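Local coordinates for amine Dehydrogenase (PDB 1JMX), which probably oxidises primary amines as a three-chain heme c enzyme, this chain forming a seven-bladed beta-propeller, at residues B[81-86]-B[126-131]; B[104-109]-B[130-135]; B[140-145]-B[171-176]. All blocks are in the same frame, centred on the assembly; numbering follows the deposited sequence.

Contact 1 of 3, residues B[81-86]-B[126-131]; sequences ANLSSV and RLEVFS
No hydrogen bond runs directly between the two segments; two waters stand between them, one at each carboxylate oxygen of E128. The first water lies 2.7 Å from E128 OE1 and 2.7 Å from N82 O, and S85 OG is a third partner. The second donates toward E128 OE2 at 2.6 Å and toward L83 O, and accepts from R126 NH2 at 2.7 Å, while its bond from S85 N is weak. With further acceptors close by, each water probably divides its two protons among several oxygens. E128 OE2 is also gripped from within its own strand: R126 NE donates to it at 3.0 Å and 158°, forming a salt bridge that lies near the guanidinium plane but above the carboxylate plane. R126 reaches this position with CG in the crowded place between the backbone N and carbonyl carbon (chi1 61°) and the chain extended beyond; its NH1 pairs with E89. V86 lays CG2 over one face of the guanidinium, toward its rim, 3.3 Å from R126 NH2. This is a junction between consecutive blades of the propeller: strand 76-82 is an edge strand of one sheet, and residues 83-86 lead on toward the next, to which strand 126-131 belongs. Farther along that strand the chemistry turns apolar. A81 sets its CB over the centre of the F130 ring, 3.8 Å from the centroid and 13° off the normal, a CH-pi contact. L83 CD2 comes obliquely to the ring's tip, 3.9 Å from F130 CZ, the two side chains crossing at about a right angle. Within segment 81-86, N82 OD1 accepts from S84 N in an Asx turn, where the chain leaves its strand.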
loop_
_atom_site.group_PDB
_atom_site.type_symbol
_atom_site.label_atom_id
_atom_site.label_comp_id
_atom_site.label_asym_id
_atom_site.label_seq_id
_atom_site.Cartn_x
_atom_site.Cartn_y
_atom_site.Cartn_z
ATOM N N ALA B 81 -0.633 11.302 -31.950
ATOM C CA ALA B 81 0.698 11.750 -31.588
ATOM C C ALA B 81 1.234 10.839 -30.502
ATOM O O ALA B 81 0.585 10.624 -29.486
ATOM C CB ALA B 81 0.653 13.188 -31.096
ATOM N N ASN B 82 2.379 10.232 -30.762
ATOM C CA ASN B 82 3.000 9.372 -29.780
ATOM C C ASN B 82 3.974 10.262 -29.026
ATOM O O ASN B 82 4.669 11.078 -29.630
ATOM C CB ASN B 82 3.725 8.208 -30.457
ATOM C CG ASN B 82 4.583 7.424 -29.497
ATOM O OD1 ASN B 82 5.800 7.508 -29.538
ATOM N ND2 ASN B 82 3.953 6.685 -28.607
ATOM N N LEU B 83 4.010 10.103 -27.707
ATOM C CA LEU B 83 4.871 10.908 -26.856
ATOM C C LEU B 83 6.282 10.355 -26.634
ATOM O O LEU B 83 7.032 10.870 -25.806
ATOM C CB LEU B 83 4.172 11.170 -25.521
ATOM C CG LEU B 83 2.760 11.755 -25.631
ATOM C CD1 LEU B 83 2.218 12.029 -24.241
ATOM C CD2 LEU B 83 2.757 13.032 -26.468
ATOM N N SER B 84 6.662 9.344 -27.408
ATOM C CA SER B 84 7.993 8.743 -27.289
ATOM C C SER B 84 8.752 8.821 -28.606
ATOM O O SER B 84 9.171 7.794 -29.141
ATOM C CB SER B 84 7.883 7.280 -26.864
ATOM O OG SER B 84 7.235 7.169 -25.623
ATOM N N SER B 85 8.947 10.034 -29.114
ATOM C CA SER B 85 9.647 10.230 -30.380
ATOM C C SER B 85 11.166 10.281 -30.259
ATOM O O SER B 85 11.868 10.145 -31.261
ATOM C CB SER B 85 9.134 11.477 -31.091
ATOM O OG SER B 85 9.333 12.623 -30.292
ATOM N N VAL B 86 11.674 10.505 -29.051
ATOM C CA VAL B 86 13.119 10.543 -28.833
ATOM C C VAL B 86 13.613 9.105 -28.658
ATOM O O VAL B 86 13.093 8.365 -27.819
ATOM C CB VAL B 86 13.487 11.395 -27.597
ATOM C CG1 VAL B 86 14.987 11.363 -27.345
ATOM C CG2 VAL B 86 13.012 12.820 -27.799
ATOM N N ARG B 126 9.776 17.951 -20.968
ATOM C CA ARG B 126 9.765 18.832 -22.137
ATOM C C ARG B 126 8.368 18.969 -22.710
ATOM O O ARG B 126 7.571 18.052 -22.625
ATOM C CB ARG B 126 10.702 18.301 -23.235
ATOM C CG ARG B 126 10.315 16.931 -23.758
ATOM C CD ARG B 126 11.289 16.404 -24.783
ATOM N NE ARG B 126 10.998 15.005 -25.081
ATOM C CZ ARG B 126 11.740 13.982 -24.673
ATOM N NH1 ARG B 126 12.838 14.189 -23.952
ATOM N NH2 ARG B 126 11.360 12.744 -24.949
ATOM N N LEU B 127 8.057 20.144 -23.240
ATOM C CA LEU B 127 6.768 20.370 -23.873
ATOM C C LEU B 127 7.000 20.057 -25.350
ATOM O O LEU B 127 8.021 20.436 -25.913
ATOM C CB LEU B 127 6.331 21.834 -23.730
ATOM C CG LEU B 127 4.949 22.172 -24.312
ATOM C CD1 LEU B 127 3.863 21.853 -23.286
ATOM C CD2 LEU B 127 4.883 23.636 -24.694
ATOM N N GLU B 128 6.090 19.304 -25.947
ATOM C CA GLU B 128 6.177 18.958 -27.357
ATOM C C GLU B 128 4.922 19.485 -28.033
ATOM O O GLU B 128 3.815 19.296 -27.536
ATOM C CB GLU B 128 6.283 17.448 -27.546
ATOM C CG GLU B 128 7.564 16.859 -27.004
ATOM C CD GLU B 128 7.711 15.388 -27.284
ATOM O OE1 GLU B 128 6.708 14.703 -27.557
ATOM O OE2 GLU B 128 8.850 14.915 -27.232
ATOM N N VAL B 129 5.113 20.190 -29.141
ATOM C CA VAL B 129 4.015 20.767 -29.893
ATOM C C VAL B 129 3.789 19.917 -31.127
ATOM O O VAL B 129 4.734 19.532 -31.804
ATOM C CB VAL B 129 4.338 22.206 -30.341
ATOM C CG1 VAL B 129 3.114 22.854 -30.947
ATOM C CG2 VAL B 129 4.862 23.026 -29.171
ATOM N N PHE B 130 2.535 19.602 -31.405
ATOM C CA PHE B 130 2.194 18.798 -32.564
ATOM C C PHE B 130 1.197 19.586 -33.384
ATOM O O PHE B 130 0.383 20.335 -32.845
ATOM C CB PHE B 130 1.548 17.474 -32.146
ATOM C CG PHE B 130 2.395 16.654 -31.224
ATOM C CD1 PHE B 130 2.297 16.807 -29.847
ATOM C CD2 PHE B 130 3.305 15.735 -31.730
ATOM C CE1 PHE B 130 3.095 16.059 -28.990
ATOM C CE2 PHE B 130 4.106 14.983 -30.876
ATOM C CZ PHE B 130 3.999 15.148 -29.508
ATOM N N SER B 131 1.318 19.468 -34.693
ATOM C CA SER B 131 0.396 20.129 -35.583
ATOM C C SER B 131 -0.711 19.109 -35.805
ATOM O O SER B 131 -0.438 17.946 -36.098
ATOM C CB SER B 131 1.083 20.473 -36.897
ATOM O OG SER B 131 0.151 21.009 -37.808
HETATM O O HOH W 1 6.976 12.325 -28.829
HETATM O O HOH W 2 9.228 12.369 -26.635
#

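Contact 2 of 3, residues B[104-109]-B[130-135]; sequences KEVYAT and FSTADG
F130 opens the pairing as the hydrogen-bonded partner of V106: F130 N donates to V106 O and V106 N donates back to F130 O, both at 2.9 Å and both in the plane of the accepting carbonyl. The ring of F130 turns an edge to this strand, with CD1 3.6 Å from V106 O and the CB of A108 farther along the same rim. S131 follows as the non-hydrogen-bonded partner of E105, their CA atoms 4.5 Å apart. One water joins S131 OG to E105 OE2 only weakly; the stronger partner of that carboxylate is R142. At T132 the backbone N donates to K104 O at 3.0 Å, almost straight (167°) but from above the carbonyl plane. T132 OG1 takes the crowded position between backbone N and carbonyl carbon and bonds to G103 O, which leaves CG2 tight against V106 CG2 at 3.4 Å. The chain then turns, closed by a bond from D134 N to S131 O. Strand 126-131 thus lies antiparallel beside strand 105-115 within one blade; on the face carrying V106 and F130, V106 packs on Y58 and I67, and T132 also reaches Y58, from strands 56-61 and 66-71 of the preceding blade.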
loop_
_atom_site.group_PDB
_atom_site.type_symbol
_atom_site.label_atom_id
_atom_site.label_comp_id
_atom_site.label_asym_id
_atom_site.label_seq_id
_atom_site.Cartn_x
_atom_site.Cartn_y
_atom_site.Cartn_z
ATOM N N LYS B 104 -5.148 24.236 -34.118
ATOM C CA LYS B 104 -4.096 23.843 -35.053
ATOM C C LYS B 104 -2.908 23.132 -34.424
ATOM O O LYS B 104 -2.129 22.491 -35.122
ATOM C CB LYS B 104 -3.634 25.057 -35.867
ATOM C CG LYS B 104 -4.665 25.505 -36.913
ATOM C CD LYS B 104 -4.408 26.929 -37.409
ATOM C CE LYS B 104 -3.010 27.073 -37.989
ATOM N NZ LYS B 104 -2.646 28.503 -38.191
ATOM N N GLU B 105 -2.743 23.264 -33.116
ATOM C CA GLU B 105 -1.644 22.597 -32.427
ATOM C C GLU B 105 -2.136 21.959 -31.142
ATOM O O GLU B 105 -3.150 22.370 -30.578
ATOM C CB GLU B 105 -0.526 23.570 -32.060
ATOM C CG GLU B 105 -0.099 24.506 -33.148
ATOM C CD GLU B 105 1.217 25.181 -32.838
ATOM O OE1 GLU B 105 1.324 25.898 -31.814
ATOM O OE2 GLU B 105 2.155 24.971 -33.633
ATOM N N VAL B 106 -1.400 20.948 -30.697
ATOM C CA VAL B 106 -1.684 20.240 -29.461
ATOM C C VAL B 106 -0.365 20.249 -28.688
ATOM O O VAL B 106 0.697 19.992 -29.252
ATOM C CB VAL B 106 -2.152 18.770 -29.708
ATOM C CG1 VAL B 106 -2.336 18.036 -28.380
ATOM C CG2 VAL B 106 -3.466 18.751 -30.487
ATOM N N TYR B 107 -0.438 20.621 -27.417
ATOM C CA TYR B 107 0.731 20.679 -26.560
ATOM C C TYR B 107 0.651 19.540 -25.546
ATOM O O TYR B 107 -0.428 19.115 -25.156
ATOM C CB TYR B 107 0.786 22.026 -25.838
ATOM C CG TYR B 107 0.445 23.199 -26.725
ATOM C CD1 TYR B 107 -0.815 23.798 -26.668
ATOM C CD2 TYR B 107 1.359 23.671 -27.669
ATOM C CE1 TYR B 107 -1.158 24.824 -27.530
ATOM C CE2 TYR B 107 1.028 24.698 -28.531
ATOM C CZ TYR B 107 -0.234 25.268 -28.462
ATOM O OH TYR B 107 -0.570 26.260 -29.347
ATOM N N ALA B 108 1.805 19.038 -25.138
ATOM C CA ALA B 108 1.849 17.958 -24.171
ATOM C C ALA B 108 3.187 17.980 -23.469
ATOM O O ALA B 108 4.220 18.093 -24.124
ATOM C CB ALA B 108 1.656 16.624 -24.877
ATOM N N THR B 109 3.193 17.993 -22.139
ATOM C CA THR B 109 4.490 17.943 -21.486
ATOM C C THR B 109 4.787 16.466 -21.244
ATOM O O THR B 109 3.911 15.690 -20.841
ATOM C CB THR B 109 4.649 18.850 -20.220
ATOM O OG1 THR B 109 4.775 18.051 -19.047
ATOM C CG2 THR B 109 3.537 19.827 -20.088
ATOM N N PHE B 130 2.535 19.602 -31.405
ATOM C CA PHE B 130 2.194 18.798 -32.564
ATOM C C PHE B 130 1.197 19.586 -33.384
ATOM O O PHE B 130 0.383 20.335 -32.845
ATOM C CB PHE B 130 1.548 17.474 -32.146
ATOM C CG PHE B 130 2.395 16.654 -31.224
ATOM C CD1 PHE B 130 2.297 16.807 -29.847
ATOM C CD2 PHE B 130 3.305 15.735 -31.730
ATOM C CE1 PHE B 130 3.095 16.059 -28.990
ATOM C CE2 PHE B 130 4.106 14.983 -30.876
ATOM C CZ PHE B 130 3.999 15.148 -29.508
ATOM N N SER B 131 1.318 19.468 -34.693
ATOM C CA SER B 131 0.396 20.129 -35.583
ATOM C C SER B 131 -0.711 19.109 -35.805
ATOM O O SER B 131 -0.438 17.946 -36.098
ATOM C CB SER B 131 1.083 20.473 -36.897
ATOM O OG SER B 131 0.151 21.009 -37.808
ATOM N N THR B 132 -1.956 19.528 -35.619
ATOM C CA THR B 132 -3.084 18.621 -35.785
ATOM C C THR B 132 -3.283 18.182 -37.236
ATOM O O THR B 132 -3.948 17.176 -37.510
ATOM C CB THR B 132 -4.375 19.246 -35.251
ATOM O OG1 THR B 132 -4.613 20.493 -35.912
ATOM C CG2 THR B 132 -4.258 19.486 -33.758
ATOM N N ALA B 133 -2.683 18.928 -38.159
ATOM C CA ALA B 133 -2.781 18.626 -39.584
ATOM C C ALA B 133 -1.908 17.438 -39.980
ATOM O O ALA B 133 -2.111 16.851 -41.041
ATOM C CB ALA B 133 -2.402 19.861 -40.421
ATOM N N ASP B 134 -0.962 17.069 -39.115
ATOM C CA ASP B 134 -0.053 15.959 -39.391
ATOM C C ASP B 134 -0.620 14.545 -39.348
ATOM O O ASP B 134 0.104 13.577 -39.593
ATOM C CB ASP B 134 1.204 16.080 -38.534
ATOM C CG ASP B 134 2.086 17.241 -38.966
ATOM O OD1 ASP B 134 3.092 17.524 -38.281
ATOM O OD2 ASP B 134 1.770 17.877 -40.001
ATOM N N GLY B 135 -1.906 14.426 -39.033
ATOM C CA GLY B 135 -2.564 13.127 -39.013
ATOM C C GLY B 135 -2.161 12.068 -37.996
ATOM O O GLY B 135 -1.827 12.365 -36.847
HETATM O O HOH W 3 0.697 23.955 -36.623
#

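Contact 3 of 3, residues B[140-145]-B[171-176]; sequences PVRTFP and MDVKTG
The F144 ring has G176 CA over one face, 3.7 Å from the centroid and 19° off the normal, in a CH-pi contact offset toward the rim. At the ring's edge K174 O sits 3.4 Å from F144 CZ, and V173 O approaches obliquely. The R142 guanidinium also meets V173 O, edge-on and near its plane: NH1 donates at 2.5 Å, but the bond is bent (128°) and weak. The stronger tie of R142 is the salt bridge from NH2 to E105, which may ease the nearness of K174 NZ, a like charge. G176, at a positive phi of 78°, sets its CA close over the phenyl, where a side chain would collide with the ring. An alanine in place of F144 would probably uncover G176 and the turn carbonyls and loosen the loop against the strand. The loop is braced from within by an Asx turn, D172 OD2 accepting from K174 N at 2.9 Å through its anti lone pair, and by G176 N bonding to D172 O. A water links P145 O and G176 O. Strand 142-145, the outer edge of one propeller blade, thereby packs on the hairpin loop joining strands 168-171 and 178-182 of the next, an interblade contact of the beta-propeller.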
loop_
_atom_site.group_PDB
_atom_site.type_symbol
_atom_site.label_atom_id
_atom_site.label_comp_id
_atom_site.label_asym_id
_atom_site.label_seq_id
_atom_site.Cartn_x
_atom_site.Cartn_y
_atom_site.Cartn_z
ATOM N N PRO B 140 6.882 15.898 -33.070
ATOM C CA PRO B 140 7.195 17.235 -32.553
ATOM C C PRO B 140 7.636 18.244 -33.613
ATOM O O PRO B 140 8.539 17.968 -34.412
ATOM C CB PRO B 140 8.323 16.957 -31.558
ATOM C CG PRO B 140 7.993 15.616 -31.046
ATOM C CD PRO B 140 7.601 14.867 -32.297
ATOM N N VAL B 141 6.946 19.383 -33.657
ATOM C CA VAL B 141 7.294 20.449 -34.589
ATOM C C VAL B 141 8.044 21.534 -33.820
ATOM O O VAL B 141 8.654 22.420 -34.408
ATOM C CB VAL B 141 6.056 21.051 -35.319
ATOM C CG1 VAL B 141 5.411 20.004 -36.209
ATOM C CG2 VAL B 141 5.046 21.621 -34.322
ATOM N N ARG B 142 8.053 21.406 -32.498
ATOM C CA ARG B 142 8.721 22.355 -31.621
ATOM C C ARG B 142 8.754 21.722 -30.233
ATOM O O ARG B 142 7.821 21.027 -29.860
ATOM C CB ARG B 142 7.889 23.635 -31.564
ATOM C CG ARG B 142 8.664 24.924 -31.433
ATOM C CD ARG B 142 7.695 26.106 -31.346
ATOM N NE ARG B 142 6.646 25.983 -32.341
ATOM C CZ ARG B 142 5.346 26.066 -32.086
ATOM N NH1 ARG B 142 4.898 26.288 -30.863
ATOM N NH2 ARG B 142 4.484 25.855 -33.058
ATOM N N THR B 143 9.851 21.892 -29.506
ATOM C CA THR B 143 9.949 21.358 -28.150
ATOM C C THR B 143 10.755 22.283 -27.256
ATOM O O THR B 143 11.732 22.887 -27.687
ATOM C CB THR B 143 10.442 19.848 -28.066
ATOM O OG1 THR B 143 11.531 19.714 -27.144
ATOM C CG2 THR B 143 10.823 19.295 -29.400
ATOM N N PHE B 144 10.290 22.437 -26.024
ATOM C CA PHE B 144 10.931 23.318 -25.066
ATOM C C PHE B 144 11.115 22.594 -23.750
ATOM O O PHE B 144 10.488 21.568 -23.513
ATOM C CB PHE B 144 10.041 24.530 -24.783
ATOM C CG PHE B 144 9.539 25.224 -26.003
ATOM C CD1 PHE B 144 8.267 24.953 -26.493
ATOM C CD2 PHE B 144 10.315 26.182 -26.643
ATOM C CE1 PHE B 144 7.771 25.634 -27.610
ATOM C CE2 PHE B 144 9.832 26.866 -27.755
ATOM C CZ PHE B 144 8.557 26.592 -28.239
ATOM N N PRO B 145 12.006 23.109 -22.885
ATOM C CA PRO B 145 12.247 22.495 -21.576
ATOM C C PRO B 145 11.113 22.856 -20.614
ATOM O O PRO B 145 10.558 23.955 -20.675
ATOM C CB PRO B 145 13.575 23.120 -21.143
ATOM C CG PRO B 145 13.539 24.465 -21.790
ATOM C CD PRO B 145 12.995 24.167 -23.161
ATOM N N MET B 171 2.809 30.382 -20.131
ATOM C CA MET B 171 3.848 30.093 -21.105
ATOM C C MET B 171 3.573 30.496 -22.543
ATOM O O MET B 171 2.463 30.345 -23.047
ATOM C CB MET B 171 4.194 28.603 -21.034
ATOM C CG MET B 171 5.255 28.137 -22.000
ATOM S SD MET B 171 5.575 26.404 -21.757
ATOM C CE MET B 171 7.289 26.344 -22.128
ATOM N N ASP B 172 4.615 31.031 -23.176
ATOM C CA ASP B 172 4.586 31.444 -24.570
ATOM C C ASP B 172 4.957 30.187 -25.353
ATOM O O ASP B 172 6.072 29.694 -25.228
ATOM C CB ASP B 172 5.643 32.522 -24.806
ATOM C CG ASP B 172 5.566 33.132 -26.192
ATOM O OD1 ASP B 172 5.847 34.340 -26.320
ATOM O OD2 ASP B 172 5.238 32.426 -27.161
ATOM N N VAL B 173 4.035 29.688 -26.174
ATOM C CA VAL B 173 4.285 28.476 -26.950
ATOM C C VAL B 173 5.208 28.645 -28.158
ATOM O O VAL B 173 5.537 27.666 -28.816
ATOM C CB VAL B 173 2.965 27.753 -27.372
ATOM C CG1 VAL B 173 2.148 27.403 -26.156
ATOM C CG2 VAL B 173 2.150 28.595 -28.318
ATOM N N LYS B 174 5.627 29.879 -28.440
ATOM C CA LYS B 174 6.534 30.156 -29.565
ATOM C C LYS B 174 7.982 30.212 -29.086
ATOM O O LYS B 174 8.876 29.641 -29.716
ATOM C CB LYS B 174 6.176 31.479 -30.257
ATOM C CG LYS B 174 5.057 31.383 -31.285
ATOM C CD LYS B 174 3.835 30.688 -30.689
ATOM C CE LYS B 174 2.691 30.530 -31.675
ATOM N NZ LYS B 174 1.622 29.645 -31.098
ATOM N N THR B 175 8.197 30.881 -27.956
ATOM C CA THR B 175 9.529 31.034 -27.380
ATOM C C THR B 175 9.789 30.035 -26.251
ATOM O O THR B 175 10.942 29.755 -25.898
ATOM C CB THR B 175 9.725 32.450 -26.800
ATOM O OG1 THR B 175 8.899 32.609 -25.637
ATOM C CG2 THR B 175 9.350 33.525 -27.841
ATOM N N GLY B 176 8.706 29.533 -25.664
ATOM C CA GLY B 176 8.826 28.592 -24.571
ATOM C C GLY B 176 9.156 29.255 -23.249
ATOM O O GLY B 176 9.355 28.563 -22.245
HETATM O O HOH W 4 10.909 26.563 -21.499
#

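All three contacts centre on the blade holding strands 105-115, 126-131 and 142-145. Contact 2 lies within that sheet and rests on regular backbone pairing; contacts 1 and 3 join it to the preceding and following blades and depend on side chains, waters and loop carbonyls instead. Contacts 1 and 2 share F130 and S131, whereas contact 3 begins on the next strand, tied to 126-131 by probable backbone hydrogen bonds. None is fully buried: contact 1 has no exposed residue among those that touch, and contact 3 has three. The E105–R142 salt bridge links contact 2 directly to contact 3, reaching over strand 126-131 beside V129, the strand that contact 1 also uses.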